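Local coordinates for protein methanogen homoaconitase small subunit (PDB 2PKP) that forms the small subunit of a hydro-lyase that interconverts homocitrate and homoisocitrate by way of cis-homoaconitate in 2-oxosuberate biosynthesis, at residues Leu25-Cys37 and Arg67-Ile79. Numbering follows the deposited sequence.
Sequences LRTTDPYELASHC and REQAVIAIKYCGI
Q69, in the first turn of helix 68-75, lays its aliphatic part against two leucines: CB meets CD2 of L25 at 3.8 Å, and CG meets CD1 of L33. With CG anti to the carbonyl carbon (chi1 -70°) and a bend at chi2, its NE2 comes to rest 3.9 Å from CD2 of L25, a residue of the YLRT motif that also holds R26, critical for substrate specificity. One turn on, CG2 of I72 presses tightly on CB of P30, 3.5 Å away. At A73 the backbones come closest, helix 30-34 packing across helix 68-75 at 82° within the aconitase C-terminal (swivel) domain; the small A34 and A73 are consistent with so close an approach, their CA atoms 3.9 Å apart, and CA of A34 makes a CH...O contact of 3.4 Å to O of A73. Next along, CG1 of I74 touches SG of C37. Y76, just past the helix, is gripped on two sides. P30 sits over one ring face, its CB 3.4 Å from the centroid and almost on the ring normal, while the edge carrying CD2 points into the face of Y31, a T-shaped pair with planes at 86°. A leucine here, having no ring, would probably leave P30 and the Y31 face without their aromatic partner and the Y31 ring freer to turn. C77 finishes the contact, SG lying 3.5 Å from CB of C37. K158 of the second subunit makes a cation-pi contact with Y31, linking this packing to the dimer interface. Apolar, CH-pi and T-shaped contacts dominate, implying association by van der Waals and aromatic packing.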
ATOM      1  N   LEU A  25      20.452  14.651   0.664  1.00 58.02           N
ATOM      2  CA  LEU A  25      21.015  13.358   1.030  1.00 61.79           C
ATOM      3  C   LEU A  25      21.617  13.331   2.435  1.00 65.19           C
ATOM      4  O   LEU A  25      22.052  12.280   2.910  1.00 64.68           O
ATOM      5  CB  LEU A  25      22.073  12.946   0.003  1.00 60.61           C
ATOM      6  CG  LEU A  25      21.569  12.868  -1.441  1.00 61.28           C
ATOM      7  CD1 LEU A  25      22.707  12.476  -2.365  1.00 61.07           C
ATOM      8  CD2 LEU A  25      20.436  11.860  -1.535  1.00 60.39           C
ATOM      9  N   ARG A  26      21.638  14.481   3.099  1.00 67.38           N
ATOM     10  CA  ARG A  26      22.191  14.562   4.446  1.00 70.76           C
ATOM     11  C   ARG A  26      21.098  14.391   5.495  1.00 70.26           C
ATOM     12  O   ARG A  26      20.936  15.231   6.381  1.00 70.79           O
ATOM     13  CB  ARG A  26      22.909  15.904   4.646  1.00 74.18           C
ATOM     14  CG  ARG A  26      23.993  16.182   3.611  1.00 80.38           C
ATOM     15  CD  ARG A  26      24.811  17.427   3.942  1.00 86.17           C
ATOM     16  NE  ARG A  26      25.643  17.244   5.130  1.00 91.23           N
ATOM     17  CZ  ARG A  26      26.566  18.110   5.542  1.00 93.04           C
ATOM     18  NH1 ARG A  26      26.784  19.228   4.862  1.00 93.83           N
ATOM     19  NH2 ARG A  26      27.278  17.856   6.633  1.00 93.61           N
ATOM     20  N   THR A  27      20.345  13.299   5.387  1.00 71.03           N
ATOM     21  CA  THR A  27      19.267  13.015   6.327  1.00 71.70           C
ATOM     22  C   THR A  27      19.044  11.516   6.478  1.00 72.94           C
ATOM     23  O   THR A  27      19.366  10.737   5.584  1.00 72.13           O
ATOM     24  CB  THR A  27      17.941  13.650   5.875  1.00 70.63           C
ATOM     25  OG1 THR A  27      16.920  13.359   6.838  1.00 72.34           O
ATOM     26  CG2 THR A  27      17.520  13.095   4.529  1.00 72.13           C
ATOM     27  N   THR A  28      18.487  11.123   7.619  1.00 72.17           N
ATOM     28  CA  THR A  28      18.212   9.719   7.899  1.00 72.25           C
ATOM     29  C   THR A  28      16.757   9.396   7.597  1.00 67.76           C
ATOM     30  O   THR A  28      16.458   8.452   6.868  1.00 70.16           O
ATOM     31  CB  THR A  28      18.484   9.376   9.383  1.00 75.91           C
ATOM     32  OG1 THR A  28      19.868   9.595   9.681  1.00 78.50           O
ATOM     33  CG2 THR A  28      18.128   7.921   9.671  1.00 77.55           C
ATOM     34  N   ASP A  29      15.859  10.194   8.162  1.00 66.29           N
ATOM     35  CA  ASP A  29      14.429   9.999   7.980  1.00 62.04           C
ATOM     36  C   ASP A  29      14.045   9.833   6.510  1.00 57.19           C
ATOM     37  O   ASP A  29      14.304  10.709   5.684  1.00 56.71           O
ATOM     38  CB  ASP A  29      13.667  11.180   8.582  1.00 64.73           C
ATOM     39  CG  ASP A  29      12.205  10.866   8.820  1.00 69.57           C
ATOM     40  OD1 ASP A  29      11.522  10.466   7.856  1.00 72.36           O
ATOM     41  OD2 ASP A  29      11.736  11.016   9.969  1.00 71.30           O
ATOM     42  N   PRO A  30      13.429   8.691   6.162  1.00 52.48           N
ATOM     43  CA  PRO A  30      13.016   8.434   4.781  1.00 47.67           C
ATOM     44  C   PRO A  30      11.898   9.393   4.384  1.00 44.74           C
ATOM     45  O   PRO A  30      11.802   9.813   3.234  1.00 39.83           O
ATOM     46  CB  PRO A  30      12.558   6.980   4.828  1.00 47.42           C
ATOM     47  CG  PRO A  30      12.014   6.853   6.214  1.00 49.99           C
ATOM     48  CD  PRO A  30      13.054   7.568   7.041  1.00 50.77           C
ATOM     49  N   TYR A  31      11.056   9.735   5.351  1.00 44.39           N
ATOM     50  CA  TYR A  31       9.957  10.661   5.118  1.00 45.78           C
ATOM     51  C   TYR A  31      10.532  12.035   4.804  1.00 46.77           C
ATOM     52  O   TYR A  31       9.927  12.819   4.071  1.00 47.49           O
ATOM     53  CB  TYR A  31       9.055  10.737   6.351  1.00 47.32           C
ATOM     54  CG  TYR A  31       8.150   9.538   6.520  1.00 47.40           C
ATOM     55  CD1 TYR A  31       7.122   9.287   5.611  1.00 48.24           C
ATOM     56  CD2 TYR A  31       8.321   8.651   7.583  1.00 47.70           C
ATOM     57  CE1 TYR A  31       6.288   8.184   5.755  1.00 49.88           C
ATOM     58  CE2 TYR A  31       7.490   7.543   7.737  1.00 47.27           C
ATOM     59  CZ  TYR A  31       6.476   7.316   6.818  1.00 49.59           C
ATOM     60  OH  TYR A  31       5.650   6.225   6.953  1.00 52.68           O
ATOM     61  N   GLU A  32      11.706  12.319   5.363  1.00 47.61           N
ATOM     62  CA  GLU A  32      12.378  13.591   5.131  1.00 47.96           C
ATOM     63  C   GLU A  32      12.794  13.614   3.666  1.00 42.46           C
ATOM     64  O   GLU A  32      12.716  14.643   2.995  1.00 39.88           O
ATOM     65  CB  GLU A  32      13.614  13.705   6.026  1.00 55.67           C
ATOM     66  CG  GLU A  32      14.212  15.104   6.109  1.00 66.55           C
ATOM     67  CD  GLU A  32      13.268  16.105   6.753  1.00 72.82           C
ATOM     68  OE1 GLU A  32      12.768  15.824   7.864  1.00 78.28           O
ATOM     69  OE2 GLU A  32      13.034  17.176   6.153  1.00 78.02           O
ATOM     70  N   LEU A  33      13.243  12.463   3.180  1.00 37.32           N
ATOM     71  CA  LEU A  33      13.653  12.322   1.793  1.00 32.83           C
ATOM     72  C   LEU A  33      12.425  12.427   0.899  1.00 30.39           C
ATOM     73  O   LEU A  33      12.441  13.106  -0.127  1.00 31.45           O
ATOM     74  CB  LEU A  33      14.327  10.963   1.581  1.00 33.40           C
ATOM     75  CG  LEU A  33      15.724  10.792   2.187  1.00 31.60           C
ATOM     76  CD1 LEU A  33      16.167   9.336   2.082  1.00 29.98           C
ATOM     77  CD2 LEU A  33      16.705  11.710   1.459  1.00 27.23           C
ATOM     78  N   ALA A  34      11.354  11.760   1.311  1.00 27.05           N
ATOM     79  CA  ALA A  34      10.111  11.754   0.553  1.00 24.61           C
ATOM     80  C   ALA A  34       9.542  13.157   0.366  1.00 24.10           C
ATOM     81  O   ALA A  34       8.961  13.459  -0.672  1.00 21.89           O
ATOM     82  CB  ALA A  34       9.090  10.856   1.243  1.00 26.47           C
ATOM     83  N   SER A  35       9.720  14.021   1.362  1.00 23.54           N
ATOM     84  CA  SER A  35       9.201  15.380   1.280  1.00 25.11           C
ATOM     85  C   SER A  35       9.834  16.191   0.145  1.00 24.11           C
ATOM     86  O   SER A  35       9.367  17.279  -0.185  1.00 25.96           O
ATOM     87  CB  SER A  35       9.395  16.099   2.621  1.00 26.35           C
ATOM     88  OG  SER A  35      10.768  16.263   2.920  1.00 36.24           O
ATOM     89  N   HIS A  36      10.895  15.667  -0.454  1.00 23.68           N
ATOM     90  CA  HIS A  36      11.534  16.370  -1.561  1.00 23.76           C
ATOM     91  C   HIS A  36      11.620  15.513  -2.815  1.00 22.90           C
ATOM     92  O   HIS A  36      12.459  15.740  -3.684  1.00 24.82           O
ATOM     93  CB  HIS A  36      12.923  16.863  -1.152  1.00 23.65           C
ATOM     94  CG  HIS A  36      12.882  17.878  -0.052  1.00 25.56           C
ATOM     95  ND1 HIS A  36      12.990  17.540   1.278  1.00 26.19           N
ATOM     96  CD2 HIS A  36      12.640  19.212  -0.084  1.00 23.15           C
ATOM     97  CE1 HIS A  36      12.814  18.618   2.020  1.00 26.49           C
ATOM     98  NE2 HIS A  36      12.601  19.646   1.220  1.00 27.94           N
ATOM     99  N   CYS A  37      10.728  14.532  -2.907  1.00 23.51           N
ATOM    100  CA  CYS A  37      10.689  13.645  -4.055  1.00 21.45           C
ATOM    101  C   CYS A  37      10.365  14.434  -5.320  1.00 21.61           C
ATOM    102  O   CYS A  37       9.421  15.225  -5.341  1.00 21.97           O
ATOM    103  CB  CYS A  37       9.638  12.553  -3.835  1.00 24.84           C
ATOM    104  SG  CYS A  37       9.618  11.295  -5.132  1.00 18.65           S
ATOM    105  N   ARG A  67      21.946   5.822  -5.913  1.00 75.71           N
ATOM    106  CA  ARG A  67      21.317   6.366  -4.717  1.00 71.61           C
ATOM    107  C   ARG A  67      20.092   5.619  -4.217  1.00 66.97           C
ATOM    108  O   ARG A  67      19.021   5.698  -4.814  1.00 67.60           O
ATOM    109  CB  ARG A  67      20.945   7.831  -4.954  1.00 75.29           C
ATOM    110  CG  ARG A  67      22.083   8.646  -5.525  1.00 78.34           C
ATOM    111  CD  ARG A  67      23.335   8.495  -4.668  1.00 83.77           C
ATOM    112  NE  ARG A  67      24.495   9.150  -5.263  1.00 89.06           N
ATOM    113  CZ  ARG A  67      25.719   9.108  -4.748  1.00 91.90           C
ATOM    114  NH1 ARG A  67      25.945   8.438  -3.627  1.00 93.95           N
ATOM    115  NH2 ARG A  67      26.717   9.734  -5.354  1.00 93.27           N
ATOM    116  N   GLU A  68      20.254   4.899  -3.112  1.00 62.50           N
ATOM    117  CA  GLU A  68      19.143   4.172  -2.524  1.00 58.41           C
ATOM    118  C   GLU A  68      18.096   5.181  -2.054  1.00 51.69           C
ATOM    119  O   GLU A  68      16.918   4.853  -1.904  1.00 50.21           O
ATOM    120  CB  GLU A  68      19.628   3.339  -1.336  1.00 62.34           C
ATOM    121  CG  GLU A  68      20.487   2.151  -1.717  1.00 69.21           C
ATOM    122  CD  GLU A  68      21.714   2.018  -0.839  1.00 72.89           C
ATOM    123  OE1 GLU A  68      21.576   2.104   0.399  1.00 76.71           O
ATOM    124  OE2 GLU A  68      22.819   1.821  -1.386  1.00 76.53           O
ATOM    125  N   GLN A  69      18.534   6.417  -1.833  1.00 43.77           N
ATOM    126  CA  GLN A  69      17.637   7.471  -1.375  1.00 39.03           C
ATOM    127  C   GLN A  69      16.580   7.845  -2.403  1.00 31.77           C
ATOM    128  O   GLN A  69      15.482   8.258  -2.043  1.00 28.57           O
ATOM    129  CB  GLN A  69      18.430   8.724  -0.984  1.00 44.95           C
ATOM    130  CG  GLN A  69      19.264   8.563   0.275  1.00 49.95           C
ATOM    131  CD  GLN A  69      20.705   8.208  -0.021  1.00 53.95           C
ATOM    132  OE1 GLN A  69      20.989   7.357  -0.866  1.00 56.29           O
ATOM    133  NE2 GLN A  69      21.629   8.856   0.683  1.00 57.12           N
ATOM    134  N   ALA A  70      16.914   7.714  -3.680  1.00 24.33           N
ATOM    135  CA  ALA A  70      15.972   8.045  -4.738  1.00 23.62           C
ATOM    136  C   ALA A  70      14.734   7.147  -4.671  1.00 23.55           C
ATOM    137  O   ALA A  70      13.605   7.632  -4.748  1.00 24.03           O
ATOM    138  CB  ALA A  70      16.640   7.910  -6.094  1.00 22.48           C
ATOM    139  N   VAL A  71      14.948   5.840  -4.522  1.00 21.06           N
ATOM    140  CA  VAL A  71      13.833   4.904  -4.454  1.00 20.18           C
ATOM    141  C   VAL A  71      13.110   5.018  -3.127  1.00 20.93           C
ATOM    142  O   VAL A  71      11.913   4.765  -3.047  1.00 19.33           O
ATOM    143  CB  VAL A  71      14.292   3.431  -4.667  1.00 19.70           C
ATOM    144  CG1 VAL A  71      14.968   3.298  -6.020  1.00 21.43           C
ATOM    145  CG2 VAL A  71      15.216   2.991  -3.556  1.00 18.18           C
ATOM    146  N   ILE A  72      13.842   5.395  -2.082  1.00 22.81           N
ATOM    147  CA  ILE A  72      13.245   5.556  -0.763  1.00 22.59           C
ATOM    148  C   ILE A  72      12.367   6.812  -0.744  1.00 20.56           C
ATOM    149  O   ILE A  72      11.339   6.847  -0.074  1.00 20.87           O
ATOM    150  CB  ILE A  72      14.337   5.652   0.336  1.00 25.12           C
ATOM    151  CG1 ILE A  72      15.018   4.286   0.494  1.00 26.22           C
ATOM    152  CG2 ILE A  72      13.730   6.109   1.662  1.00 22.63           C
ATOM    153  CD1 ILE A  72      16.121   4.260   1.540  1.00 30.72           C
ATOM    154  N   ALA A  73      12.777   7.829  -1.498  1.00 19.04           N
ATOM    155  CA  ALA A  73      12.032   9.082  -1.585  1.00 19.59           C
ATOM    156  C   ALA A  73      10.689   8.823  -2.251  1.00 17.86           C
ATOM    157  O   ALA A  73       9.666   9.366  -1.842  1.00 19.48           O
ATOM    158  CB  ALA A  73      12.821  10.108  -2.390  1.00 19.37           C
ATOM    159  N   ILE A  74      10.702   7.990  -3.285  1.00 18.15           N
ATOM    160  CA  ILE A  74       9.484   7.642  -4.002  1.00 16.23           C
ATOM    161  C   ILE A  74       8.593   6.760  -3.122  1.00 18.92           C
ATOM    162  O   ILE A  74       7.423   7.073  -2.885  1.00 18.89           O
ATOM    163  CB  ILE A  74       9.819   6.889  -5.314  1.00 16.90           C
ATOM    164  CG1 ILE A  74      10.627   7.806  -6.241  1.00 16.07           C
ATOM    165  CG2 ILE A  74       8.534   6.425  -6.000  1.00 14.54           C
ATOM    166  CD1 ILE A  74      11.191   7.112  -7.475  1.00 14.82           C
ATOM    167  N   LYS A  75       9.162   5.666  -2.622  1.00 19.55           N
ATOM    168  CA  LYS A  75       8.426   4.729  -1.780  1.00 22.66           C
ATOM    169  C   LYS A  75       7.776   5.399  -0.571  1.00 24.84           C
ATOM    170  O   LYS A  75       6.636   5.078  -0.216  1.00 24.81           O
ATOM    171  CB  LYS A  75       9.354   3.603  -1.315  1.00 23.70           C
ATOM    172  CG  LYS A  75       8.702   2.567  -0.404  1.00 28.49           C
ATOM    173  CD  LYS A  75       9.747   1.550   0.073  1.00 32.81           C
ATOM    174  CE  LYS A  75       9.152   0.448   0.954  1.00 34.38           C
ATOM    175  NZ  LYS A  75       8.630   0.958   2.253  1.00 36.57           N
ATOM    176  N   TYR A  76       8.478   6.337   0.057  1.00 23.62           N
ATOM    177  CA  TYR A  76       7.907   6.992   1.225  1.00 24.76           C
ATOM    178  C   TYR A  76       6.899   8.106   0.954  1.00 24.35           C
ATOM    179  O   TYR A  76       6.471   8.803   1.877  1.00 22.05           O
ATOM    180  CB  TYR A  76       9.016   7.457   2.173  1.00 26.98           C
ATOM    181  CG  TYR A  76       9.515   6.312   3.026  1.00 28.59           C
ATOM    182  CD1 TYR A  76      10.320   5.311   2.479  1.00 29.43           C
ATOM    183  CD2 TYR A  76       9.112   6.182   4.355  1.00 28.79           C
ATOM    184  CE1 TYR A  76      10.705   4.209   3.231  1.00 31.10           C
ATOM    185  CE2 TYR A  76       9.490   5.080   5.117  1.00 31.62           C
ATOM    186  CZ  TYR A  76      10.286   4.098   4.547  1.00 33.36           C
ATOM    187  OH  TYR A  76      10.651   2.996   5.283  1.00 38.22           O
ATOM    188  N   CYS A  77       6.516   8.260  -0.311  1.00 22.91           N
ATOM    189  CA  CYS A  77       5.496   9.232  -0.697  1.00 24.56           C
ATOM    190  C   CYS A  77       4.212   8.423  -0.801  1.00 24.69           C
ATOM    191  O   CYS A  77       3.138   8.960  -1.070  1.00 28.55           O
ATOM    192  CB  CYS A  77       5.795   9.855  -2.065  1.00 24.44           C
ATOM    193  SG  CYS A  77       6.851  11.304  -2.030  1.00 27.83           S
ATOM    194  N   GLY A  78       4.335   7.117  -0.589  1.00 24.53           N
ATOM    195  CA  GLY A  78       3.179   6.247  -0.683  1.00 27.72           C
ATOM    196  C   GLY A  78       2.999   5.742  -2.103  1.00 28.87           C
ATOM    197  O   GLY A  78       1.930   5.259  -2.464  1.00 27.76           O
ATOM    198  N   ILE A  79       4.051   5.862  -2.912  1.00 28.33           N
ATOM    199  CA  ILE A  79       4.021   5.408  -4.299  1.00 25.14           C
ATOM    200  C   ILE A  79       4.537   3.974  -4.380  1.00 25.97           C
ATOM    201  O   ILE A  79       5.681   3.692  -4.033  1.00 26.64           O
ATOM    202  CB  ILE A  79       4.877   6.332  -5.184  1.00 25.98           C
ATOM    203  CG1 ILE A  79       4.249   7.728  -5.201  1.00 26.00           C
ATOM    204  CG2 ILE A  79       4.999   5.758  -6.597  1.00 24.64           C
ATOM    205  CD1 ILE A  79       5.078   8.775  -5.912  1.00 26.31           C
TER